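Stress response kinase A (Escherichia coli, PDB 1ZYL) phosphorylates itself and other proteins on serine and threonine, using ATP and magnesium, and probably protects bacterial cells from stress linked to reactive oxygen species. Local coordinates at residues Met232-Asn235 against Glu240-Met243; Thr135-Leu140 against Glu254-Asp259; Glu151-Pro156 against Glu180-Val185. One frame throughout, in Å; residues are numbered along the deposited sequence.

Contact 1 of 3, residues Met232-Asn235 against Glu240-Met243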
loop_
_atom_site.group_PDB
_atom_site.type_symbol
_atom_site.label_atom_id
_atom_site.label_comp_id
_atom_site.label_asym_id
_atom_site.label_seq_id
_atom_site.Cartn_x
_atom_site.Cartn_y
_atom_site.Cartn_z
ATOM N N MET A 232 -2.199 2.353 10.283
ATOM C CA MET A 232 -3.466 1.990 9.641
ATOM C C MET A 232 -4.197 0.825 10.281
ATOM O O MET A 232 -5.281 0.458 9.838
ATOM C CB MET A 232 -3.270 1.706 8.144
ATOM C CG MET A 232 -3.076 2.969 7.305
ATOM S SD MET A 232 -2.911 2.671 5.543
ATOM C CE MET A 232 -1.245 2.098 5.479
ATOM N N LEU A 233 -3.617 0.248 11.328
ATOM C CA LEU A 233 -4.247 -0.880 12.001
ATOM C C LEU A 233 -5.260 -0.434 13.051
ATOM O O LEU A 233 -6.302 -1.057 13.212
ATOM C CB LEU A 233 -3.184 -1.777 12.661
ATOM C CG LEU A 233 -2.232 -2.598 11.773
ATOM C CD1 LEU A 233 -1.209 -3.313 12.630
ATOM C CD2 LEU A 233 -3.006 -3.614 10.959
ATOM N N LEU A 234 -4.962 0.653 13.753
ATOM C CA LEU A 234 -5.837 1.143 14.807
ATOM C C LEU A 234 -7.272 1.345 14.362
ATOM O O LEU A 234 -7.530 1.807 13.258
ATOM C CB LEU A 234 -5.304 2.455 15.360
ATOM C CG LEU A 234 -3.798 2.591 15.572
ATOM C CD1 LEU A 234 -3.592 3.744 16.541
ATOM C CD2 LEU A 234 -3.177 1.307 16.122
ATOM N N ASN A 235 -8.209 1.006 15.238
ATOM C CA ASN A 235 -9.621 1.150 14.928
ATOM C C ASN A 235 -10.451 1.284 16.199
ATOM O O ASN A 235 -10.194 0.592 17.182
ATOM C CB ASN A 235 -10.106 -0.065 14.148
ATOM C CG ASN A 235 -10.010 -1.343 14.952
ATOM O OD1 ASN A 235 -8.920 -1.803 15.270
ATOM N ND2 ASN A 235 -11.155 -1.917 15.293
ATOM N N GLU A 240 -9.786 2.983 22.704
ATOM C CA GLU A 240 -9.618 1.644 22.153
ATOM C C GLU A 240 -8.295 1.647 21.417
ATOM O O GLU A 240 -7.511 0.708 21.519
ATOM C CB GLU A 240 -10.750 1.323 21.178
ATOM C CG GLU A 240 -11.578 0.110 21.551
ATOM C CD GLU A 240 -10.846 -1.194 21.292
ATOM O OE1 GLU A 240 -9.761 -1.403 21.877
ATOM O OE2 GLU A 240 -11.357 -2.015 20.497
ATOM N N GLN A 241 -8.051 2.733 20.687
ATOM C CA GLN A 241 -6.829 2.895 19.919
ATOM C C GLN A 241 -5.641 3.179 20.818
ATOM O O GLN A 241 -4.491 3.011 20.417
ATOM C CB GLN A 241 -6.988 4.023 18.910
ATOM C CG GLN A 241 -8.153 3.830 17.982
ATOM C CD GLN A 241 -8.037 4.661 16.725
ATOM O OE1 GLN A 241 -8.972 4.721 15.931
ATOM N NE2 GLN A 241 -6.883 5.300 16.532
ATOM N N ARG A 242 -5.909 3.627 22.035
ATOM C CA ARG A 242 -4.813 3.887 22.949
ATOM C C ARG A 242 -4.252 2.553 23.413
ATOM O O ARG A 242 -3.047 2.416 23.600
ATOM C CB ARG A 242 -5.270 4.677 24.177
ATOM C CG ARG A 242 -4.152 4.875 25.176
ATOM C CD ARG A 242 -4.639 5.438 26.483
ATOM N NE ARG A 242 -3.554 5.453 27.459
ATOM C CZ ARG A 242 -3.690 5.805 28.735
ATOM N NH1 ARG A 242 -2.636 5.785 29.551
ATOM N NH2 ARG A 242 -4.883 6.172 29.193
ATOM N N MET A 243 -5.121 1.565 23.593
ATOM C CA MET A 243 -4.644 0.281 24.062
ATOM C C MET A 243 -4.125 -0.609 22.952
ATOM O O MET A 243 -3.197 -1.381 23.183
ATOM C CB MET A 243 -5.728 -0.446 24.850
ATOM C CG MET A 243 -6.816 -1.050 24.012
ATOM S SD MET A 243 -7.102 -2.716 24.557
ATOM C CE MET A 243 -5.905 -3.558 23.549
#
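N235, whose main chain lies against the side chain of Q241, gives its backbone N-H to the OE1 of Q244, one turn further along helix 238-252. That bond comes from a residue three positions beyond Q241; between 232-235 and 240-243 no hydrogen bond is found, and the touching is by van der Waals contact. Q241 does most of it. Its CG stands anti to the carbonyl carbon (chi1 -56°) and the chain runs on extended, which carries the flat amide across to the loop. There CD comes to 3.8 Å from L234 CB and lies against the L234-N235 peptide, 3.9 Å from N235 N, while Q241 CG lies against the carbonyl of N235, 3.9 Å from N235 O. The side chains of L234 and Q241 cross obliquely, and L234 CD1 reaches on to 4.0 Å from Q241 O. A short loop joins helix 228-231 to helix 238-252 in the mainly helical lobe of a kinase-like fold, and the first turns of the second helix meet that loop. Replacing Q241 by an alanine would probably leave L234 CB and the backbone of N235 without the glutamine chain that lies against them, opening a gap between loop and helix. At the margin E240 adds its CB, 4.1 Å from N235 O, and its own backbone N is hydrogen-bonded to D237 OD2. Nearby, the buried L233 packs on V125 and L129 of helix 119-136, and N235 touches M122 of the same helix.

Contact 2 of 3, residues Thr135-Leu140 against Glu254-Asp259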
loop_
_atom_site.group_PDB
_atom_site.type_symbol
_atom_site.label_atom_id
_atom_site.label_comp_id
_atom_site.label_asym_id
_atom_site.label_seq_id
_atom_site.Cartn_x
_atom_site.Cartn_y
_atom_site.Cartn_z
ATOM N N THR A 135 13.832 -7.934 9.484
ATOM C CA THR A 135 14.425 -8.308 8.199
ATOM C C THR A 135 14.578 -7.033 7.398
ATOM O O THR A 135 15.674 -6.650 6.995
ATOM C CB THR A 135 13.500 -9.231 7.381
ATOM O OG1 THR A 135 13.216 -10.423 8.127
ATOM C CG2 THR A 135 14.151 -9.607 6.071
ATOM N N GLY A 136 13.447 -6.377 7.185
ATOM C CA GLY A 136 13.425 -5.147 6.423
ATOM C C GLY A 136 14.507 -4.153 6.774
ATOM O O GLY A 136 14.857 -3.315 5.947
ATOM N N ARG A 137 15.050 -4.214 7.984
ATOM C CA ARG A 137 16.089 -3.251 8.320
ATOM C C ARG A 137 17.486 -3.661 7.863
ATOM O O ARG A 137 18.393 -2.829 7.839
ATOM C CB ARG A 137 16.093 -2.935 9.823
ATOM C CG ARG A 137 16.160 -4.124 10.768
ATOM C CD ARG A 137 16.401 -3.628 12.189
ATOM N NE ARG A 137 15.672 -2.388 12.449
ATOM C CZ ARG A 137 14.373 -2.309 12.733
ATOM N NH1 ARG A 137 13.624 -3.404 12.815
ATOM N NH2 ARG A 137 13.815 -1.120 12.905
ATOM N N LYS A 138 17.652 -4.924 7.475
ATOM C CA LYS A 138 18.952 -5.405 7.020
ATOM C C LYS A 138 19.572 -4.575 5.876
ATOM O O LYS A 138 20.788 -4.378 5.833
ATOM C CB LYS A 138 18.841 -6.879 6.637
ATOM C CG LYS A 138 18.525 -7.779 7.841
ATOM C CD LYS A 138 18.363 -9.232 7.440
ATOM C CE LYS A 138 17.978 -10.097 8.625
ATOM N NZ LYS A 138 17.750 -11.520 8.221
ATOM N N GLN A 139 18.741 -4.096 4.955
ATOM C CA GLN A 139 19.196 -3.247 3.853
ATOM C C GLN A 139 18.019 -2.483 3.279
ATOM O O GLN A 139 16.871 -2.858 3.496
ATOM C CB GLN A 139 19.897 -4.050 2.753
ATOM C CG GLN A 139 19.303 -5.399 2.461
ATOM C CD GLN A 139 20.083 -6.140 1.398
ATOM O OE1 GLN A 139 20.029 -7.369 1.317
ATOM N NE2 GLN A 139 20.810 -5.394 0.567
ATOM N N LEU A 140 18.318 -1.402 2.564
ATOM C CA LEU A 140 17.305 -0.530 1.974
ATOM C C LEU A 140 17.132 -0.676 0.470
ATOM O O LEU A 140 18.089 -0.920 -0.262
ATOM C CB LEU A 140 17.660 0.929 2.267
ATOM C CG LEU A 140 17.133 1.658 3.504
ATOM C CD1 LEU A 140 16.659 0.691 4.566
ATOM C CD2 LEU A 140 18.221 2.542 4.031
ATOM N N GLU A 254 9.110 -7.487 20.464
ATOM C CA GLU A 254 9.755 -8.765 20.709
ATOM C C GLU A 254 10.886 -8.986 19.707
ATOM O O GLU A 254 11.889 -9.612 20.038
ATOM C CB GLU A 254 8.749 -9.915 20.614
ATOM C CG GLU A 254 9.410 -11.299 20.650
ATOM C CD GLU A 254 8.423 -12.454 20.509
ATOM O OE1 GLU A 254 8.878 -13.606 20.353
ATOM O OE2 GLU A 254 7.197 -12.221 20.560
ATOM N N PHE A 255 10.739 -8.456 18.492
ATOM C CA PHE A 255 11.756 -8.625 17.449
ATOM C C PHE A 255 12.378 -7.335 16.918
ATOM O O PHE A 255 13.436 -7.360 16.295
ATOM C CB PHE A 255 11.165 -9.404 16.278
ATOM C CG PHE A 255 10.659 -10.754 16.657
ATOM C CD1 PHE A 255 11.542 -11.795 16.897
ATOM C CD2 PHE A 255 9.297 -10.978 16.826
ATOM C CE1 PHE A 255 11.074 -13.043 17.306
ATOM C CE2 PHE A 255 8.820 -12.224 17.234
ATOM C CZ PHE A 255 9.708 -13.255 17.475
ATOM N N SER A 256 11.707 -6.213 17.139
ATOM C CA SER A 256 12.204 -4.920 16.688
ATOM C C SER A 256 11.778 -3.856 17.676
ATOM O O SER A 256 10.606 -3.768 18.044
ATOM C CB SER A 256 11.654 -4.574 15.306
ATOM O OG SER A 256 12.308 -5.317 14.300
ATOM N N GLU A 257 12.732 -3.056 18.127
ATOM C CA GLU A 257 12.394 -2.011 19.059
ATOM C C GLU A 257 11.631 -0.968 18.256
ATOM O O GLU A 257 11.918 -0.745 17.077
ATOM C CB GLU A 257 13.653 -1.402 19.670
ATOM C CG GLU A 257 13.344 -0.439 20.810
ATOM C CD GLU A 257 14.569 0.294 21.328
ATOM O OE1 GLU A 257 14.405 1.177 22.201
ATOM O OE2 GLU A 257 15.691 -0.011 20.864
ATOM N N PHE A 258 10.635 -0.356 18.885
ATOM C CA PHE A 258 9.834 0.670 18.229
ATOM C C PHE A 258 10.188 2.021 18.826
ATOM O O PHE A 258 10.351 2.155 20.032
ATOM C CB PHE A 258 8.338 0.401 18.425
ATOM C CG PHE A 258 7.449 1.402 17.740
ATOM C CD1 PHE A 258 6.531 2.151 18.466
ATOM C CD2 PHE A 258 7.538 1.607 16.364
ATOM C CE1 PHE A 258 5.718 3.093 17.833
ATOM C CE2 PHE A 258 6.729 2.547 15.724
ATOM C CZ PHE A 258 5.819 3.289 16.461
ATOM N N ASP A 259 10.318 3.023 17.976
ATOM C CA ASP A 259 10.638 4.352 18.444
ATOM C C ASP A 259 9.329 5.108 18.655
ATOM O O ASP A 259 8.713 5.581 17.703
ATOM C CB ASP A 259 11.494 5.069 17.416
ATOM C CG ASP A 259 12.681 5.731 18.038
ATOM O OD1 ASP A 259 13.619 4.993 18.418
ATOM O OD2 ASP A 259 12.669 6.981 18.160
#
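R137 and S256 are the residues that touch across this contact, and they meet at one edge of a guanidinium group. R137 NH1 lies 2.8 Å from S256 OG, which sits near the plane of the group, but the angle is poor and the pair does not count as a hydrogen bond. The hydroxyl is instead hydrogen-bonded to the backbone O of G130, two turns back on helix 119-136. The arginine therefore borders a serine already engaged, and its NH1 also lies 3.4 Å from S256 CB. To get there R137 tucks CG between its backbone N and carbonyl carbon (chi1 53°), and a further bend at chi3 (38°) swings the guanidinium over to the loop. The serine side is the close-packed one. S256 is buried, held against H133 and Q134 of helix 119-136, and F255 beside it makes a cation-pi contact with R131. Beyond the arginine the contact opens out: R137 is partly exposed and E257 is exposed, and the two segments together bury just 85 Å². Beside R137, K138 N bonds to T135 O at 2.7 Å, and D80 forms a salt bridge with K138 NZ and a hydrogen bond with T135 OG1. Here the loop between helices 238-252 and 266-283 is laid along the C-terminal part of the long helix 119-136, an arrangement that belongs to the helical lobe of the kinase-like phosphotransferase fold.

Contact 3 of 3, residues Glu151-Pro156 against Glu180-Val185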
loop_
_atom_site.group_PDB
_atom_site.type_symbol
_atom_site.label_atom_id
_atom_site.label_comp_id
_atom_site.label_asym_id
_atom_site.label_seq_id
_atom_site.Cartn_x
_atom_site.Cartn_y
_atom_site.Cartn_z
ATOM N N GLU A 151 7.054 12.303 -3.712
ATOM C CA GLU A 151 6.091 11.385 -4.314
ATOM C C GLU A 151 4.694 11.494 -3.729
ATOM O O GLU A 151 3.696 11.344 -4.435
ATOM C CB GLU A 151 6.570 9.942 -4.138
ATOM C CG GLU A 151 5.654 8.911 -4.755
ATOM C CD GLU A 151 6.086 7.506 -4.437
ATOM O OE1 GLU A 151 5.687 6.564 -5.161
ATOM O OE2 GLU A 151 6.826 7.345 -3.447
ATOM N N TYR A 152 4.629 11.747 -2.430
ATOM C CA TYR A 152 3.348 11.831 -1.762
ATOM C C TYR A 152 2.635 13.169 -1.811
ATOM O O TYR A 152 1.412 13.196 -1.855
ATOM C CB TYR A 152 3.494 11.357 -0.313
ATOM C CG TYR A 152 3.466 9.853 -0.205
ATOM C CD1 TYR A 152 4.582 9.085 -0.523
ATOM C CD2 TYR A 152 2.291 9.192 0.155
ATOM C CE1 TYR A 152 4.527 7.691 -0.487
ATOM C CE2 TYR A 152 2.222 7.810 0.195
ATOM C CZ TYR A 152 3.340 7.060 -0.124
ATOM O OH TYR A 152 3.265 5.688 -0.051
ATOM N N LEU A 153 3.383 14.269 -1.828
ATOM C CA LEU A 153 2.765 15.597 -1.853
ATOM C C LEU A 153 2.991 16.479 -3.088
ATOM O O LEU A 153 2.041 16.827 -3.794
ATOM C CB LEU A 153 3.191 16.397 -0.620
ATOM C CG LEU A 153 2.878 15.811 0.749
ATOM C CD1 LEU A 153 3.305 16.784 1.823
ATOM C CD2 LEU A 153 1.405 15.532 0.848
ATOM N N ILE A 154 4.240 16.850 -3.345
ATOM C CA ILE A 154 4.526 17.732 -4.462
ATOM C C ILE A 154 4.132 17.222 -5.845
ATOM O O ILE A 154 3.630 17.998 -6.656
ATOM C CB ILE A 154 6.008 18.168 -4.465
ATOM C CG1 ILE A 154 6.917 16.961 -4.657
ATOM C CG2 ILE A 154 6.339 18.863 -3.149
ATOM C CD1 ILE A 154 8.393 17.317 -4.717
ATOM N N GLU A 155 4.341 15.935 -6.123
ATOM C CA GLU A 155 3.976 15.393 -7.434
ATOM C C GLU A 155 2.465 15.465 -7.631
ATOM O O GLU A 155 1.982 15.970 -8.648
ATOM C CB GLU A 155 4.464 13.952 -7.589
ATOM C CG GLU A 155 5.866 13.844 -8.131
ATOM C CD GLU A 155 6.225 12.421 -8.521
ATOM O OE1 GLU A 155 6.522 11.610 -7.618
ATOM O OE2 GLU A 155 6.198 12.109 -9.734
ATOM N N PRO A 156 1.696 14.944 -6.668
ATOM C CA PRO A 156 0.239 14.996 -6.795
ATOM C C PRO A 156 -0.242 16.442 -6.995
ATOM O O PRO A 156 -1.036 16.723 -7.890
ATOM C CB PRO A 156 -0.234 14.399 -5.481
ATOM C CG PRO A 156 0.802 13.355 -5.226
ATOM C CD PRO A 156 2.092 14.085 -5.539
ATOM N N GLU A 180 -2.308 24.344 1.700
ATOM C CA GLU A 180 -2.374 24.491 3.146
ATOM C C GLU A 180 -2.059 23.177 3.834
ATOM O O GLU A 180 -1.427 23.152 4.891
ATOM C CB GLU A 180 -3.772 24.948 3.556
ATOM C CG GLU A 180 -3.936 26.458 3.743
ATOM C CD GLU A 180 -5.359 26.936 3.477
ATOM O OE1 GLU A 180 -6.319 26.180 3.751
ATOM O OE2 GLU A 180 -5.512 28.079 2.995
ATOM N N LEU A 181 -2.504 22.079 3.235
ATOM C CA LEU A 181 -2.260 20.775 3.821
ATOM C C LEU A 181 -0.809 20.398 3.669
ATOM O O LEU A 181 -0.186 19.976 4.635
ATOM C CB LEU A 181 -3.150 19.702 3.183
ATOM C CG LEU A 181 -3.130 18.336 3.889
ATOM C CD1 LEU A 181 -3.509 18.501 5.341
ATOM C CD2 LEU A 181 -4.083 17.378 3.212
ATOM N N ILE A 182 -0.249 20.554 2.473
ATOM C CA ILE A 182 1.149 20.176 2.305
ATOM C C ILE A 182 2.076 21.086 3.116
ATOM O O ILE A 182 3.183 20.684 3.474
ATOM C CB ILE A 182 1.595 20.118 0.794
ATOM C CG1 ILE A 182 2.126 21.466 0.326
ATOM C CG2 ILE A 182 0.443 19.667 -0.080
ATOM C CD1 ILE A 182 3.622 21.650 0.567
ATOM N N ALA A 183 1.639 22.301 3.422
ATOM C CA ALA A 183 2.482 23.176 4.230
ATOM C C ALA A 183 2.504 22.608 5.654
ATOM O O ALA A 183 3.558 22.509 6.284
ATOM C CB ALA A 183 1.930 24.594 4.246
ATOM N N ALA A 184 1.333 22.227 6.153
ATOM C CA ALA A 184 1.228 21.672 7.491
ATOM C C ALA A 184 2.012 20.372 7.646
ATOM O O ALA A 184 2.787 20.221 8.583
ATOM C CB ALA A 184 -0.231 21.448 7.847
ATOM N N VAL A 185 1.809 19.424 6.740
ATOM C CA VAL A 185 2.531 18.161 6.834
ATOM C C VAL A 185 4.039 18.388 6.709
ATOM O O VAL A 185 4.817 17.801 7.460
ATOM C CB VAL A 185 2.035 17.150 5.770
ATOM C CG1 VAL A 185 1.841 17.839 4.465
ATOM C CG2 VAL A 185 3.024 16.025 5.609
#
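Two successive helices, 149-161 and 171-188, form a helical hairpin, and this contact is where a leucine of the first touches I182 and V185, about one turn apart on the second. The chain runs in roughly opposite directions through 151-156 and 180-185, and the nearest CA atoms, those of L153 and I182, are 6.4 Å apart. L153 supplies the first helix's share through one methyl group, CD1. This carbon is 3.9 Å from I182 CB and 3.9 Å from V185 CG2, and it comes within 4.2 Å of V185 CB. Its still shorter approach to V185 CG1 is doubtful at this resolution. The leucine holds CG anti to its carbonyl carbon (chi1 -58°), and CD1 continues the line of the side chain (chi2 -177°), an extended chain that brings CD1 to V185 tip to tip. At I182 it meets the branching carbon rather than the end of the chain. No hydrogen bond crosses between the segments, so the join is apolar, and L153 and V185 are both buried. A third helix, 266-283, closes over them, with V275 against L153 and M272 against V185, while L181 on the same turn of helix 171-188 faces F310 and Q313 of helix 300-316. Helix 149-161 is itself irregular here. A wider pi-type turn spans 151-154, and P156, whose nitrogen has no hydrogen to give to the preceding turn, marks a kink. At the start of the segment E151 OE1 forms a salt bridge with R222 NH2. Apolar contacts between helices such as this one build the mainly helical lobe, and the arrangement is consistent with the C-terminal lobe of the APH-type, kinase-like fold.

All three contacts lie in the helical part of the kinase, away from the annotated ATP, magnesium and catalytic positions. Contact 3 closes first along the chain, and the segment carrying D201, the inferred proton acceptor, with N206 and D217, the probable magnesium ligands, follows before contact 1 opens. Contact 2 spans both, joining chain ahead of contact 3 to chain beyond contact 1. The centres of contacts 1 and 2 are 21 Å apart, those of 1 and 3 are 25 Å and those of 2 and 3 are 28 Å, and no two touch: their nearest atoms stay about 9, 8 and 14 Å apart. Helix 119-136 links contacts 1 and 2, being packed by L233 and S256, and helix 266-283 covers contact 3.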